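Local coordinates for protein UDP-N-acetylenolpyruvoylglucosamine reductase (Listeria monocytogenes, PDB 3TX1) that reduces UDP-N-acetylglucosamine enolpyruvate to UDP-N-acetylmuramate with NADPH and a bound FAD, a step of peptidoglycan synthesis for the bacterial cell wall, at residues A[33-37]-A[58-62]; A[67-72]-A[175-181]; A[104-110]-A[120-124]. One frame throughout, in Å; residues are numbered along the deposited sequence.

Contact 1 of 3, residues A[33-37]-A[58-62]; sequences PHIAI and FVMPK
Val-59 meets two isoleucines of segment 33-37, and both touch it through the same methyl, CG1. Ile-35 reaches this methyl with CG2, 3.6 Å from Val-59 CG1, its side chain running at a slant to the valine. Ile-37 instead lies beside Val-59 and points the same way, bringing its CG1 to 3.8 Å from Val-59 CG1. In Val-59 that methyl is swung opposite the main-chain nitrogen (chi1 -170°), which leaves CG2 beside the nitrogen to meet Ile-37 CG1 as well. The backbones are joined by Met-60 N, which donates to Ala-36 O at 2.9 Å in a nearly straight bond (166° at the hydrogen). Next along, Ile-37 CA approaches Phe-58 O at 3.4 Å as a CH...O contact. Ile-37 and Val-59 form an antiparallel, non-hydrogen-bonded pair, with their CA atoms 4.4 Å apart. Further out, Ile-35 also packs on Val-70 of helix 64-76, while Leu-28 touches both Ile-37 and Val-59. At the far end Lys-62 makes a salt bridge to Glu-66. On its other side strand 54-60 is bonded to strand 100-103. The arrangement is a beta hairpin, strands 36-42 and 54-60, at the margin of a four-stranded mixed sheet.

Contact 2 of 3, residues A[67-72]-A[175-181]; sequences AQEVVA and LTQTGEL
Gln-68 lays its side chain across Leu-175 at about a right angle, its CG 3.6 Å from Leu-175 CD2. The contact seats helix 64-76 against the hairpin of strands 169-175 and 181-185, whose connection contains a type I beta turn from Thr-176 to Gly-179. Beyond CG the glutamine runs extended, so its amide arrives at the turn's end, where NE2 donates to Gly-179 O at 3.2 Å. The acceptor lies close to the amide plane, 6° out of it, and the donor in turn lies in the plane of the carbonyl. The side chain of Leu-181 crosses that of Gln-68, also at roughly a right angle, and its CD1 touches the amide. One turn further along the helix, Val-71 points at the loop. Its CG1, held opposite the main-chain nitrogen (chi1 164°), reaches Gly-179 CA at 3.6 Å and comes near Gln-177 O, while CG2 turns to Leu-175 CD1. Gly-179 has positive phi (106°), and its CA comes close to the helix. Strand 204-214 backs Leu-175 through Ile-204 and Leu-206. Ala-72 CB sits 3.5 Å from Thr-178 O, and a water donates both to Val-71 O, at 3.3 Å, and to Gln-177 O, at 2.9 Å.

Contact 3 of 3, residues A[104-110]-A[120-124]; sequences LDLLQTI and MSGAK. With FAD (flavin-adenine dinucleotide), chain B.
Two loops with type I beta turns, Leu-104 to Leu-107 and Met-120 to Ala-123, lie against each other, with CA atoms as near as 4.5 Å between Gln-108 and Ala-123. They belong to the FAD-binding domain: the first leads from strand 100-103 into strand 110-113, and the second follows strand 116-120, so the contact closes the open end of the antiparallel hairpin made by strands 110-113 and 116-120. Met-120 N donates to Thr-109 O at 2.7 Å, an almost straight bond (160° at the hydrogen). A second bond, from Gly-122 N to Leu-107 O, is weak because it is bent to 128°. The absence of a side chain on Gly-122 lets its CA approach Leu-104 O at 3.3 Å as a CH...O contact; a CB there would run into the carbonyl oxygens of Leu-104 and Leu-107.

Met-120 extends beyond CG along the other loop. Its sulfur comes alongside Thr-109, with SD 3.8 Å from Thr-109 CB; SD also meets Leu-107 CB, while Met-120 CB lies against Leu-107 O. Ala-123 CB touches both Gln-108 O and the side chain of Ile-110, which reaches it with CG1 and continues onto Asp-127, Thr-128 and Phe-131 of helix 125-134. Lys-124 occupies the N-cap position of that helix.

At the other end the two loops together reach the cofactor. Leu-104 and Ser-121 are part of the FAD pocket, and both touch the exocyclic amino nitrogen of the adenine. Ser-121 OG, set between the main-chain nitrogen and carbonyl carbon (chi1 71°), makes a weak hydrogen bond to Val-205 O. Ser-121 CB lies 3.7 Å and Leu-104 CD1 3.5 Å from FAD N6A.

All three contacts lie on the same side of the chain's centre, their own centres 14 to 17 Å apart. Contact 1 comes first along the chain, and strand 54-60 runs on almost directly into helix 64-76 of contact 2. There Pro-61 packs on Ala-67 and Ile-35 on Val-70. Lys-62 and Pro-61 also touch Leu-107, tying contact 1 to contact 3. Contacts 2 and 3 do not touch, their nearest atoms being about 5 Å apart; contact 3 falls wholly within the chain between the two segments of contact 2. Contact 1 lies within the mixed sheet, contact 2 joins helix 64-76 to a hairpin of the antiparallel sheet, and contact 3, which alone reaches the adenine, ties the loop after strand 100-103 to that sheet.

Contact 1 of 3, residues A[33-37]-A[58-62]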
loop_
_atom_site.group_PDB
_atom_site.type_symbol
_atom_site.label_atom_id
_atom_site.label_comp_id
_atom_site.label_asym_id
_atom_site.label_seq_id
_atom_site.Cartn_x
_atom_site.Cartn_y
_atom_site.Cartn_z
ATOM N N PRO A 33 1.098 28.489 3.087
ATOM C CA PRO A 33 -0.006 28.302 4.008
ATOM C C PRO A 33 -1.084 27.715 3.086
ATOM O O PRO A 33 -0.774 27.447 1.912
ATOM C CB PRO A 33 -0.348 29.729 4.409
ATOM C CG PRO A 33 -0.027 30.542 3.188
ATOM C CD PRO A 33 1.153 29.860 2.544
ATOM N N HIS A 34 -2.310 27.495 3.551
ATOM C CA HIS A 34 -3.345 26.956 2.648
ATOM C C HIS A 34 -3.085 25.518 2.259
ATOM O O HIS A 34 -3.932 24.887 1.625
ATOM C CB HIS A 34 -3.452 27.783 1.360
ATOM C CG HIS A 34 -3.898 29.217 1.561
ATOM N ND1 HIS A 34 -4.766 29.825 0.724
ATOM C CD2 HIS A 34 -3.568 30.159 2.537
ATOM C CE1 HIS A 34 -4.977 31.088 1.141
ATOM N NE2 HIS A 34 -4.248 31.287 2.253
ATOM N N ILE A 35 -1.894 25.000 2.554
ATOM C CA ILE A 35 -1.613 23.576 2.319
ATOM C C ILE A 35 -1.589 22.976 3.699
ATOM O O ILE A 35 -0.719 23.320 4.524
ATOM C CB ILE A 35 -0.256 23.284 1.623
ATOM C CG1 ILE A 35 -0.265 23.766 0.168
ATOM C CG2 ILE A 35 0.019 21.791 1.605
ATOM C CD1 ILE A 35 1.048 23.562 -0.548
ATOM N N ALA A 36 -2.569 22.121 3.966
ATOM C CA ALA A 36 -2.645 21.437 5.252
ATOM C C ALA A 36 -1.346 20.682 5.483
ATOM O O ALA A 36 -0.987 19.787 4.706
ATOM C CB ALA A 36 -3.825 20.488 5.266
ATOM N N ILE A 37 -0.632 21.097 6.522
ATOM C CA ILE A 37 0.644 20.509 6.919
ATOM C C ILE A 37 0.679 20.227 8.423
ATOM O O ILE A 37 0.007 20.903 9.202
ATOM C CB ILE A 37 1.813 21.448 6.581
ATOM C CG1 ILE A 37 1.979 21.521 5.068
ATOM C CG2 ILE A 37 3.107 20.975 7.241
ATOM C CD1 ILE A 37 3.016 22.516 4.601
ATOM N N PHE A 58 4.672 16.445 7.819
ATOM C CA PHE A 58 3.548 15.699 7.251
ATOM C C PHE A 58 2.560 16.566 6.470
ATOM O O PHE A 58 1.823 17.365 7.047
ATOM C CB PHE A 58 2.827 14.956 8.373
ATOM C CG PHE A 58 1.843 13.934 7.901
ATOM C CD1 PHE A 58 2.281 12.726 7.351
ATOM C CD2 PHE A 58 0.469 14.160 8.024
ATOM C CE1 PHE A 58 1.362 11.783 6.911
ATOM C CE2 PHE A 58 -0.454 13.206 7.586
ATOM C CZ PHE A 58 -0.003 12.018 7.043
ATOM N N VAL A 59 2.505 16.347 5.156
ATOM C CA VAL A 59 1.716 17.177 4.269
ATOM C C VAL A 59 0.566 16.486 3.559
ATOM O O VAL A 59 0.760 15.410 2.971
ATOM C CB VAL A 59 2.626 17.742 3.176
ATOM C CG1 VAL A 59 1.883 18.800 2.375
ATOM C CG2 VAL A 59 3.885 18.331 3.802
ATOM N N MET A 60 -0.606 17.140 3.577
ATOM C CA MET A 60 -1.814 16.663 2.862
ATOM C C MET A 60 -2.369 17.665 1.842
ATOM O O MET A 60 -3.040 18.626 2.230
ATOM C CB MET A 60 -2.911 16.254 3.838
ATOM C CG MET A 60 -2.602 14.961 4.563
ATOM S SD MET A 60 -3.549 14.796 6.078
ATOM C CE MET A 60 -3.142 16.331 6.936
ATOM N N PRO A 61 -2.069 17.462 0.544
ATOM C CA PRO A 61 -2.522 18.391 -0.494
ATOM C C PRO A 61 -3.937 18.145 -0.975
ATOM O O PRO A 61 -4.319 17.010 -1.206
ATOM C CB PRO A 61 -1.547 18.165 -1.649
ATOM C CG PRO A 61 -0.863 16.884 -1.374
ATOM C CD PRO A 61 -0.951 16.614 0.097
ATOM N N LYS A 62 -4.677 19.234 -1.163
ATOM C CA LYS A 62 -6.072 19.247 -1.570
ATOM C C LYS A 62 -6.099 19.288 -3.074
ATOM O O LYS A 62 -7.093 18.910 -3.711
ATOM C CB LYS A 62 -6.730 20.539 -1.066
ATOM C CG LYS A 62 -6.227 21.008 0.311
ATOM C CD LYS A 62 -7.072 22.120 0.920
ATOM C CE LYS A 62 -6.935 23.446 0.186
ATOM N NZ LYS A 62 -5.626 24.092 0.466
#

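Contact 2 of 3, residues A[67-72]-A[175-181]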
loop_
_atom_site.group_PDB
_atom_site.type_symbol
_atom_site.label_atom_id
_atom_site.label_comp_id
_atom_site.label_asym_id
_atom_site.label_seq_id
_atom_site.Cartn_x
_atom_site.Cartn_y
_atom_site.Cartn_z
ATOM N N ALA A 67 0.336 19.371 -4.741
ATOM C CA ALA A 67 1.265 18.251 -4.651
ATOM C C ALA A 67 2.562 18.604 -5.369
ATOM O O ALA A 67 3.637 18.267 -4.893
ATOM C CB ALA A 67 0.654 16.950 -5.171
ATOM N N GLN A 68 2.435 19.326 -6.479
ATOM C CA GLN A 68 3.535 19.745 -7.319
ATOM C C GLN A 68 4.504 20.685 -6.635
ATOM O O GLN A 68 5.712 20.485 -6.646
ATOM C CB GLN A 68 2.994 20.440 -8.552
ATOM C CG GLN A 68 2.410 19.447 -9.536
ATOM C CD GLN A 68 2.011 20.081 -10.846
ATOM O OE1 GLN A 68 0.951 20.711 -10.940
ATOM N NE2 GLN A 68 2.850 19.918 -11.873
ATOM N N GLU A 69 3.964 21.712 -6.022
ATOM C CA GLU A 69 4.788 22.658 -5.373
ATOM C C GLU A 69 5.631 22.003 -4.285
ATOM O O GLU A 69 6.823 22.316 -4.131
ATOM C CB GLU A 69 3.918 23.777 -4.825
ATOM C CG GLU A 69 3.285 24.604 -5.933
ATOM C CD GLU A 69 2.381 25.689 -5.388
ATOM O OE1 GLU A 69 1.462 25.271 -4.645
ATOM O OE2 GLU A 69 2.584 26.924 -5.700
ATOM N N VAL A 70 5.045 21.058 -3.569
ATOM C CA VAL A 70 5.750 20.437 -2.451
ATOM C C VAL A 70 6.840 19.488 -2.934
ATOM O O VAL A 70 7.969 19.521 -2.418
ATOM C CB VAL A 70 4.760 19.776 -1.467
ATOM C CG1 VAL A 70 5.477 19.041 -0.353
ATOM C CG2 VAL A 70 3.820 20.828 -0.892
ATOM N N VAL A 71 6.516 18.693 -3.954
ATOM C CA VAL A 71 7.477 17.787 -4.564
ATOM C C VAL A 71 8.624 18.559 -5.152
ATOM O O VAL A 71 9.782 18.182 -4.983
ATOM C CB VAL A 71 6.848 16.935 -5.680
ATOM C CG1 VAL A 71 7.906 16.279 -6.566
ATOM C CG2 VAL A 71 5.976 15.874 -5.073
ATOM N N ALA A 72 8.318 19.648 -5.830
ATOM C CA ALA A 72 9.379 20.457 -6.428
ATOM C C ALA A 72 10.229 21.079 -5.342
ATOM O O ALA A 72 11.450 21.025 -5.413
ATOM C CB ALA A 72 8.811 21.528 -7.335
ATOM N N LEU A 175 3.616 12.383 -11.083
ATOM C CA LEU A 175 4.588 13.442 -10.856
ATOM C C LEU A 175 5.973 12.862 -10.822
ATOM O O LEU A 175 6.264 11.920 -10.092
ATOM C CB LEU A 175 4.340 14.218 -9.557
ATOM C CG LEU A 175 3.108 15.154 -9.424
ATOM C CD1 LEU A 175 3.259 16.046 -8.199
ATOM C CD2 LEU A 175 2.845 16.030 -10.637
ATOM N N THR A 176 6.837 13.428 -11.636
ATOM C CA THR A 176 8.226 13.026 -11.639
ATOM C C THR A 176 8.871 13.637 -10.395
ATOM O O THR A 176 8.305 14.535 -9.750
ATOM C CB THR A 176 8.934 13.502 -12.908
ATOM O OG1 THR A 176 9.071 14.925 -12.874
ATOM C CG2 THR A 176 8.130 13.113 -14.145
ATOM N N GLN A 177 10.061 13.160 -10.057
ATOM C CA GLN A 177 10.744 13.650 -8.864
ATOM C C GLN A 177 11.001 15.148 -8.879
ATOM O O GLN A 177 11.189 15.759 -7.820
ATOM C CB GLN A 177 12.036 12.883 -8.615
ATOM C CG GLN A 177 11.850 11.508 -7.979
ATOM C CD GLN A 177 13.172 10.931 -7.468
ATOM O OE1 GLN A 177 14.260 11.370 -7.866
ATOM N NE2 GLN A 177 13.084 9.951 -6.577
ATOM N N THR A 178 11.004 15.748 -10.070
ATOM C CA THR A 178 11.232 17.187 -10.145
ATOM C C THR A 178 9.925 17.947 -9.907
ATOM O O THR A 178 9.945 19.157 -9.702
ATOM C CB THR A 178 11.857 17.648 -11.476
ATOM O OG1 THR A 178 10.869 17.623 -12.495
ATOM C CG2 THR A 178 13.031 16.794 -11.888
ATOM N N GLY A 179 8.791 17.244 -9.899
ATOM C CA GLY A 179 7.514 17.923 -9.714
ATOM C C GLY A 179 6.624 18.068 -10.944
ATOM O O GLY A 179 5.482 18.499 -10.800
ATOM N N GLU A 180 7.089 17.676 -12.133
ATOM C CA GLU A 180 6.274 17.838 -13.358
ATOM C C GLU A 180 5.192 16.789 -13.561
ATOM O O GLU A 180 5.454 15.631 -13.315
ATOM C CB GLU A 180 7.153 17.772 -14.612
ATOM C CG GLU A 180 8.435 18.569 -14.513
ATOM C CD GLU A 180 9.006 19.017 -15.856
ATOM O OE1 GLU A 180 8.355 18.836 -16.910
ATOM O OE2 GLU A 180 10.100 19.611 -15.832
ATOM N N LEU A 181 4.004 17.162 -14.044
ATOM C CA LEU A 181 3.050 16.130 -14.410
ATOM C C LEU A 181 3.542 15.359 -15.618
ATOM O O LEU A 181 4.218 15.884 -16.488
ATOM C CB LEU A 181 1.668 16.635 -14.807
ATOM C CG LEU A 181 0.599 17.107 -13.841
ATOM C CD1 LEU A 181 0.669 18.627 -13.770
ATOM C CD2 LEU A 181 -0.722 16.719 -14.459
HETATM O O HOH W 1 11.229 15.224 -4.938
#

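Contact 3 of 3, residues A[104-110]-A[120-124]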
loop_
_atom_site.group_PDB
_atom_site.type_symbol
_atom_site.label_atom_id
_atom_site.label_comp_id
_atom_site.label_asym_id
_atom_site.label_seq_id
_atom_site.Cartn_x
_atom_site.Cartn_y
_atom_site.Cartn_z
ATOM N N LEU A 104 -1.769 11.710 0.175
ATOM C CA LEU A 104 -2.700 12.270 -0.767
ATOM C C LEU A 104 -4.109 11.857 -0.477
ATOM O O LEU A 104 -4.906 11.643 -1.350
ATOM C CB LEU A 104 -2.328 11.862 -2.166
ATOM C CG LEU A 104 -0.854 11.893 -2.465
ATOM C CD1 LEU A 104 -0.538 10.987 -3.611
ATOM C CD2 LEU A 104 -0.386 13.279 -2.756
ATOM N N ASP A 105 -4.404 11.764 0.789
ATOM C CA ASP A 105 -5.705 11.368 1.278
ATOM C C ASP A 105 -6.796 12.210 0.633
ATOM O O ASP A 105 -7.831 11.678 0.247
ATOM C CB ASP A 105 -5.744 11.572 2.784
ATOM C CG ASP A 105 -6.521 10.491 3.488
ATOM O OD1 ASP A 105 -7.311 9.788 2.822
ATOM O OD2 ASP A 105 -6.331 10.318 4.713
ATOM N N LEU A 106 -6.554 13.520 0.486
ATOM C CA LEU A 106 -7.562 14.437 -0.088
ATOM C C LEU A 106 -7.820 14.304 -1.594
ATOM O O LEU A 106 -8.748 14.894 -2.114
ATOM C CB LEU A 106 -7.234 15.875 0.266
ATOM C CG LEU A 106 -7.113 15.968 1.782
ATOM C CD1 LEU A 106 -6.534 17.297 2.237
ATOM C CD2 LEU A 106 -8.476 15.724 2.392
ATOM N N LEU A 107 -7.000 13.528 -2.287
ATOM C CA LEU A 107 -7.200 13.334 -3.691
ATOM C C LEU A 107 -7.936 12.026 -3.795
ATOM O O LEU A 107 -7.324 10.988 -4.014
ATOM C CB LEU A 107 -5.860 13.315 -4.414
ATOM C CG LEU A 107 -4.985 14.572 -4.225
ATOM C CD1 LEU A 107 -3.778 14.521 -5.134
ATOM C CD2 LEU A 107 -5.761 15.858 -4.467
ATOM N N GLN A 108 -9.264 12.122 -3.637
ATOM C CA GLN A 108 -10.212 10.996 -3.493
ATOM C C GLN A 108 -11.132 10.581 -4.644
ATOM O O GLN A 108 -11.710 9.502 -4.613
ATOM C CB GLN A 108 -11.122 11.291 -2.298
ATOM C CG GLN A 108 -10.595 10.763 -0.976
ATOM C CD GLN A 108 -11.555 11.019 0.173
ATOM O OE1 GLN A 108 -11.628 12.139 0.699
ATOM N NE2 GLN A 108 -12.292 9.978 0.580
ATOM N N THR A 109 -11.309 11.437 -5.633
ATOM C CA THR A 109 -12.228 11.180 -6.744
ATOM C C THR A 109 -12.213 9.878 -7.544
ATOM O O THR A 109 -11.153 9.387 -7.950
ATOM C CB THR A 109 -12.145 12.331 -7.727
ATOM O OG1 THR A 109 -13.217 13.218 -7.429
ATOM C CG2 THR A 109 -12.272 11.830 -9.150
ATOM N N ILE A 110 -13.421 9.373 -7.822
ATOM C CA ILE A 110 -13.629 8.180 -8.632
ATOM C C ILE A 110 -14.672 8.501 -9.717
ATOM O O ILE A 110 -15.793 8.891 -9.386
ATOM C CB ILE A 110 -14.167 7.007 -7.777
ATOM C CG1 ILE A 110 -13.400 6.866 -6.457
ATOM C CG2 ILE A 110 -14.180 5.708 -8.576
ATOM C CD1 ILE A 110 -13.537 5.494 -5.823
ATOM N N MET A 120 -8.561 8.848 -8.383
ATOM C CA MET A 120 -7.422 9.576 -7.849
ATOM C C MET A 120 -6.551 8.686 -6.942
ATOM O O MET A 120 -7.019 7.652 -6.444
ATOM C CB MET A 120 -7.883 10.848 -7.162
ATOM C CG MET A 120 -8.132 11.941 -8.167
ATOM S SD MET A 120 -8.578 13.452 -7.332
ATOM C CE MET A 120 -8.198 14.624 -8.622
ATOM N N SER A 121 -5.304 9.082 -6.699
ATOM C CA SER A 121 -4.385 8.172 -6.033
ATOM C C SER A 121 -4.640 7.968 -4.558
ATOM O O SER A 121 -4.050 7.066 -3.941
ATOM C CB SER A 121 -2.955 8.597 -6.269
ATOM O OG SER A 121 -2.699 9.773 -5.554
ATOM N N GLY A 122 -5.536 8.790 -4.008
ATOM C CA GLY A 122 -5.857 8.759 -2.580
ATOM C C GLY A 122 -7.125 7.962 -2.366
ATOM O O GLY A 122 -7.542 7.741 -1.233
ATOM N N ALA A 123 -7.751 7.545 -3.461
ATOM C CA ALA A 123 -8.949 6.719 -3.384
ATOM C C ALA A 123 -8.583 5.325 -2.902
ATOM O O ALA A 123 -7.483 4.852 -3.152
ATOM C CB ALA A 123 -9.645 6.637 -4.744
ATOM N N LYS A 124 -9.511 4.680 -2.211
ATOM C CA LYS A 124 -9.288 3.358 -1.709
ATOM C C LYS A 124 -9.553 2.450 -2.827
ATOM O O LYS A 124 -10.481 2.668 -3.597
ATOM C CB LYS A 124 -10.201 3.049 -0.539
ATOM C CG LYS A 124 -9.646 3.646 0.728
ATOM C CD LYS A 124 -10.619 3.579 1.867
ATOM C CE LYS A 124 -9.925 4.129 3.098
ATOM N NZ LYS A 124 -10.775 3.890 4.301
HETATM P PA FAD B . 1.378 1.932 1.373
HETATM O O1A FAD B . 0.996 3.230 2.000
HETATM O O2A FAD B . 1.509 0.706 2.230
HETATM O O5B FAD B . 2.806 2.088 0.672
HETATM C C5B FAD B . 3.004 1.123 -0.355
HETATM C C4B FAD B . 4.095 1.533 -1.321
HETATM O O4B FAD B . 3.555 2.309 -2.379
HETATM C C3B FAD B . 5.225 2.357 -0.744
HETATM O O3B FAD B . 6.379 2.106 -1.584
HETATM C C2B FAD B . 4.707 3.771 -0.999
HETATM O O2B FAD B . 5.659 4.853 -1.002
HETATM C C1B FAD B . 4.147 3.602 -2.381
HETATM N N9A FAD B . 3.053 4.532 -2.595
HETATM C C8A FAD B . 1.940 4.681 -1.860
HETATM N N7A FAD B . 1.133 5.597 -2.465
HETATM C C5A FAD B . 1.714 6.035 -3.604
HETATM C C6A FAD B . 1.449 7.013 -4.691
HETATM N N6A FAD B . 0.329 7.786 -4.744
HETATM N N1A FAD B . 2.377 7.118 -5.666
HETATM C C2A FAD B . 3.488 6.393 -5.681
HETATM N N3A FAD B . 3.820 5.522 -4.727
HETATM C C4A FAD B . 2.991 5.307 -3.681
HETATM N N1 FAD B . -1.606 -6.661 -1.820
HETATM C C2 FAD B . -1.926 -7.387 -2.919
HETATM O O2 FAD B . -1.352 -7.151 -3.994
HETATM N N3 FAD B . -2.867 -8.341 -2.941
HETATM C C4 FAD B . -3.563 -8.703 -1.873
HETATM O O4 FAD B . -4.407 -9.627 -1.923
HETATM C C4X FAD B . -3.270 -7.959 -0.639
HETATM N N5 FAD B . -3.928 -8.251 0.479
HETATM C C5X FAD B . -3.697 -7.606 1.631
HETATM C C6 FAD B . -4.440 -7.958 2.747
HETATM C C7 FAD B . -4.256 -7.305 3.937
HETATM C C7M FAD B . -5.060 -7.710 5.146
HETATM C C8 FAD B . -3.254 -6.216 3.972
HETATM C C8M FAD B . -2.987 -5.467 5.227
HETATM C C9 FAD B . -2.524 -5.868 2.869
HETATM C C9A FAD B . -2.706 -6.536 1.682
HETATM N N10 FAD B . -1.980 -6.185 0.517
HETATM C C10 FAD B . -2.246 -6.898 -0.667
HETATM C "C1'" FAD B . -0.955 -5.126 0.566
HETATM C "C2'" FAD B . -1.532 -3.769 0.234
HETATM O "O2'" FAD B . -2.951 -3.792 0.362
HETATM C "C3'" FAD B . -1.215 -3.371 -1.196
HETATM O "O3'" FAD B . 0.196 -3.467 -1.338
HETATM C "C4'" FAD B . -1.680 -1.940 -1.449
HETATM O "O4'" FAD B . -1.881 -1.694 -2.848
HETATM C "C5'" FAD B . -0.761 -0.904 -0.825
HETATM O "O5'" FAD B . -1.523 0.268 -0.652
HETATM P P FAD B . -1.114 1.465 0.295
HETATM O O1P FAD B . -1.855 2.637 -0.239
HETATM O O2P FAD B . -1.392 0.956 1.669
HETATM O O3P FAD B . 0.435 1.613 0.130
#